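PDB 6FHQ: bromodomain adjacent to zinc finger domain protein 2B from Homo sapiens, which probably reads chromatin by binding the histone H3 tail through its zinc-binding PHD finger. Local coordinates for residues E18-L23 with C31-H36. Residues are numbered along the deposited sequence; the frame is centred on the assembly and turned at random.
Sequences EELLLL and CHTYCH. With ZN (zinc ion), chain C; DE5 (2-azanyl-~{N}-(1,3-thiazol-2-yl)ethanamide), chain E.
Two backbone hydrogen bonds between L22 and C31 pair the strands in antiparallel fashion, and a third, between L20 and T33, continues the pairing just past their ends. L22 and C31 form the hydrogen-bonded pair: L22 N gives to C31 O at 2.9 Å, from above the carbonyl plane, and C31 N returns a bond to L22 O at 3.1 Å, in the plane of the L22 carbonyl. Beyond the non-hydrogen-bonded pair L21–H32, T33 N reaches L20 O at 2.9 Å, and the same oxygen takes a CA-H...O contact from H32 CA.

Methyl-to-ring contacts follow the ladder. L21 CD1 makes a CH-pi contact over one face of the H32 imidazole, 4.1 Å from its centroid, while Y34 OH, hydrogen-bonded to N17 ND2, sits over the centre of the opposite face. H32 CB in turn sits over the centre of one face of the phenol ring, and L20 CD1 meets that ring's edge in plane, 3.8 Å from Y34 CE2. With chi1 at 55°, Y34 CG is set between its backbone N and carbonyl carbon, folding the ring back toward H32. On the other face of the hairpin L22 CD2 packs on T33 CG2, and C31 SG stands over the H36 ring.

Zinc and D16 together fix the H32 ring: ND1 holds the zinc ion at 2.0 Å and NE2 is hydrogen-bonded to D16 O. C35, C9 and C12 complete the site through their sulfurs, and H32 O accepts from both C35 N and H36 N, tying the turn between the zinc-binding residues H32 and C35.

DE5 makes a strand-like pair of bonds with L23, at the edge where PHD fingers commonly add the histone H3 tail as a further strand; D25 OD2 also bonds DE5. The hairpin lies between DE5 and the zinc ion bound by H32, with L22 resting on P44 and W48 of the loop preceding helix 51-57.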
ATOM      1  N   GLU A  18      -6.489  -4.846   7.132  1.00 35.48           N
ATOM      2  CA  GLU A  18      -5.976  -3.503   7.137  1.00 39.37           C
ATOM      3  C   GLU A  18      -4.603  -3.334   7.794  1.00 39.08           C
ATOM      4  O   GLU A  18      -3.873  -2.416   7.439  1.00 40.85           O
ATOM      5  CB  GLU A  18      -7.021  -2.595   7.836  1.00 43.81           C
ATOM      6  CG  GLU A  18      -8.279  -2.441   6.964  1.00 48.88           C
ATOM      7  CD  GLU A  18      -9.606  -2.575   7.730  1.00 58.41           C
ATOM      8  OE1 GLU A  18      -9.597  -2.608   8.988  1.00 70.41           O
ATOM      9  OE2 GLU A  18     -10.675  -2.636   7.070  1.00 63.08           O
ATOM     10  N   GLU A  19      -4.293  -4.217   8.733  1.00 38.34           N
ATOM     11  CA  GLU A  19      -2.973  -4.354   9.367  1.00 42.86           C
ATOM     12  C   GLU A  19      -1.851  -4.751   8.379  1.00 40.27           C
ATOM     13  O   GLU A  19      -0.663  -4.708   8.714  1.00 42.17           O
ATOM     14  CB  GLU A  19      -3.088  -5.403  10.482  1.00 46.35           C
ATOM     15  CG  GLU A  19      -1.778  -5.946  11.039  1.00 51.98           C
ATOM     16  CD  GLU A  19      -1.815  -6.093  12.552  1.00 55.47           C
ATOM     17  OE1 GLU A  19      -1.723  -5.050  13.254  1.00 53.42           O
ATOM     18  OE2 GLU A  19      -1.926  -7.244  13.034  1.00 61.89           O
ATOM     19  N   LEU A  20      -2.234  -5.224   7.204  1.00 34.51           N
ATOM     20  CA  LEU A  20      -1.280  -5.724   6.260  1.00 31.72           C
ATOM     21  C   LEU A  20      -1.380  -4.918   4.980  1.00 29.06           C
ATOM     22  O   LEU A  20      -0.672  -5.189   4.024  1.00 25.76           O
ATOM     23  CB  LEU A  20      -1.553  -7.195   6.006  1.00 31.69           C
ATOM     24  CG  LEU A  20      -1.335  -8.120   7.189  1.00 33.40           C
ATOM     25  CD1 LEU A  20      -1.745  -9.524   6.801  1.00 35.08           C
ATOM     26  CD2 LEU A  20       0.130  -8.080   7.649  1.00 34.00           C
ATOM     27  N   LEU A  21      -2.254  -3.933   4.995  1.00 27.96           N
ATOM     28  CA  LEU A  21      -2.529  -3.181   3.822  1.00 29.19           C
ATOM     29  C   LEU A  21      -1.629  -1.909   3.884  1.00 29.57           C
ATOM     30  O   LEU A  21      -1.933  -0.939   4.600  1.00 28.74           O
ATOM     31  CB  LEU A  21      -4.013  -2.869   3.771  1.00 29.26           C
ATOM     32  CG  LEU A  21      -4.463  -1.971   2.627  1.00 29.97           C
ATOM     33  CD1 LEU A  21      -4.097  -2.539   1.263  1.00 29.06           C
ATOM     34  CD2 LEU A  21      -5.982  -1.665   2.758  1.00 30.79           C
ATOM     35  N   LEU A  22      -0.527  -1.937   3.134  1.00 26.63           N
ATOM     36  CA  LEU A  22       0.485  -0.938   3.329  1.00 28.19           C
ATOM     37  C   LEU A  22       0.058   0.248   2.533  1.00 27.19           C
ATOM     38  O   LEU A  22      -0.248   0.087   1.374  1.00 26.56           O
ATOM     39  CB  LEU A  22       1.849  -1.383   2.817  1.00 27.10           C
ATOM     40  CG  LEU A  22       2.389  -2.670   3.352  1.00 27.78           C
ATOM     41  CD1 LEU A  22       3.784  -2.929   2.781  1.00 27.63           C
ATOM     42  CD2 LEU A  22       2.401  -2.674   4.873  1.00 30.91           C
ATOM     43  N   LEU A  23       0.159   1.425   3.116  1.00 27.46           N
ATOM     44  CA  LEU A  23      -0.302   2.661   2.467  1.00 29.70           C
ATOM     45  C   LEU A  23       0.859   3.491   2.136  1.00 28.38           C
ATOM     46  O   LEU A  23       1.637   3.846   3.044  1.00 27.59           O
ATOM     47  CB  LEU A  23      -1.156   3.450   3.439  1.00 31.81           C
ATOM     48  CG  LEU A  23      -2.386   2.682   3.950  1.00 34.48           C
ATOM     49  CD1 LEU A  23      -3.206   3.666   4.817  1.00 37.92           C
ATOM     50  CD2 LEU A  23      -3.193   2.178   2.758  1.00 36.49           C
ATOM     51  N   CYS A  31      -1.436  -1.591  -0.902  1.00 23.80           N
ATOM     52  CA  CYS A  31      -1.175  -2.931  -1.369  1.00 23.48           C
ATOM     53  C   CYS A  31      -0.857  -3.809  -0.198  1.00 22.96           C
ATOM     54  O   CYS A  31      -0.091  -3.407   0.692  1.00 21.89           O
ATOM     55  CB  CYS A  31      -0.019  -2.910  -2.357  1.00 25.69           C
ATOM     56  SG  CYS A  31       0.277  -4.446  -3.250  1.00 29.28           S
ATOM     57  N   HIS A  32      -1.493  -4.968  -0.123  1.00 21.54           N
ATOM     58  CA  HIS A  32      -1.244  -5.870   0.979  1.00 21.44           C
ATOM     59  C   HIS A  32       0.223  -6.403   0.886  1.00 21.99           C
ATOM     60  O   HIS A  32       0.683  -6.758  -0.210  1.00 20.21           O
ATOM     61  CB  HIS A  32      -2.161  -7.097   0.900  1.00 23.21           C
ATOM     62  CG  HIS A  32      -3.603  -6.805   1.139  1.00 25.16           C
ATOM     63  ND1 HIS A  32      -4.561  -6.895   0.144  1.00 25.61           N
ATOM     64  CD2 HIS A  32      -4.255  -6.432   2.277  1.00 25.64           C
ATOM     65  CE1 HIS A  32      -5.736  -6.554   0.667  1.00 26.82           C
ATOM     66  NE2 HIS A  32      -5.574  -6.270   1.954  1.00 24.51           N
ATOM     67  N   THR A  33       0.815  -6.688   2.051  1.00 21.83           N
ATOM     68  CA  THR A  33       2.111  -7.352   2.110  1.00 23.11           C
ATOM     69  C   THR A  33       2.180  -8.595   1.198  1.00 23.59           C
ATOM     70  O   THR A  33       3.110  -8.767   0.375  1.00 24.76           O
ATOM     71  CB  THR A  33       2.395  -7.841   3.534  1.00 23.51           C
ATOM     72  OG1 THR A  33       1.229  -8.464   4.078  1.00 24.13           O
ATOM     73  CG2 THR A  33       2.817  -6.732   4.415  1.00 23.73           C
ATOM     74  N   TYR A  34       1.172  -9.445   1.363  1.00 25.78           N
ATOM     75  CA  TYR A  34       1.088 -10.712   0.716  1.00 26.62           C
ATOM     76  C   TYR A  34       0.604 -10.640  -0.706  1.00 27.62           C
ATOM     77  O   TYR A  34       0.736 -11.612  -1.391  1.00 28.83           O
ATOM     78  CB  TYR A  34       0.178 -11.669   1.509  1.00 28.79           C
ATOM     79  CG  TYR A  34      -1.198 -11.160   1.789  1.00 28.29           C
ATOM     80  CD1 TYR A  34      -2.172 -11.171   0.794  1.00 28.88           C
ATOM     81  CD2 TYR A  34      -1.502 -10.604   2.994  1.00 28.90           C
ATOM     82  CE1 TYR A  34      -3.409 -10.719   1.007  1.00 29.90           C
ATOM     83  CE2 TYR A  34      -2.764 -10.150   3.241  1.00 30.46           C
ATOM     84  CZ  TYR A  34      -3.738 -10.199   2.214  1.00 31.53           C
ATOM     85  OH  TYR A  34      -5.019  -9.641   2.378  1.00 31.44           O
ATOM     86  N   CYS A  35       0.172  -9.476  -1.182  1.00 26.02           N
ATOM     87  CA  CYS A  35      -0.105  -9.277  -2.642  1.00 26.68           C
ATOM     88  C   CYS A  35       1.054  -8.759  -3.494  1.00 26.08           C
ATOM     89  O   CYS A  35       1.071  -8.998  -4.714  1.00 25.40           O
ATOM     90  CB  CYS A  35      -1.317  -8.334  -2.860  1.00 26.47           C
ATOM     91  SG  CYS A  35      -2.852  -9.039  -2.251  1.00 27.39           S
ATOM     92  N   HIS A  36       2.035  -8.093  -2.884  1.00 24.94           N
ATOM     93  CA  HIS A  36       3.282  -7.853  -3.531  1.00 25.46           C
ATOM     94  C   HIS A  36       3.977  -9.139  -3.969  1.00 25.04           C
ATOM     95  O   HIS A  36       3.806 -10.189  -3.341  1.00 22.78           O
ATOM     96  CB  HIS A  36       4.262  -7.215  -2.598  1.00 26.42           C
ATOM     97  CG  HIS A  36       3.961  -5.817  -2.314  1.00 27.64           C
ATOM     98  ND1 HIS A  36       4.283  -4.805  -3.181  1.00 32.82           N
ATOM     99  CD2 HIS A  36       3.353  -5.244  -1.262  1.00 29.08           C
ATOM    100  CE1 HIS A  36       3.959  -3.648  -2.630  1.00 30.34           C
ATOM    101  NE2 HIS A  36       3.356  -3.888  -1.484  1.00 30.01           N
TER
HETATM  102 ZN    ZN C2001      -4.307  -7.318  -1.761  1.00 23.73          ZN
HETATM  103  C4  DE5 E2003       1.932   2.140   6.592  1.00 48.00           C
HETATM  104  C5  DE5 E2003       2.846   3.410   6.476  1.00 43.00           C
HETATM  105  N1  DE5 E2003       1.854  -0.666   8.869  1.00 56.20           N
HETATM  106  N2  DE5 E2003       2.229   1.358   7.688  1.00 53.08           N
HETATM  107  C3  DE5 E2003       1.503   0.255   7.961  1.00 53.95           C
HETATM  108  N3  DE5 E2003       2.316   4.438   5.518  1.00 35.36           N
HETATM  109  C2  DE5 E2003       0.980  -1.704   9.001  1.00 54.74           C
HETATM  110  C1  DE5 E2003      -0.087  -1.631   8.178  1.00 60.65           C
HETATM  111  S1  DE5 E2003       0.022  -0.223   7.271  1.00 59.94           S
HETATM  112  O1  DE5 E2003       0.996   1.931   5.793  1.00 35.84           O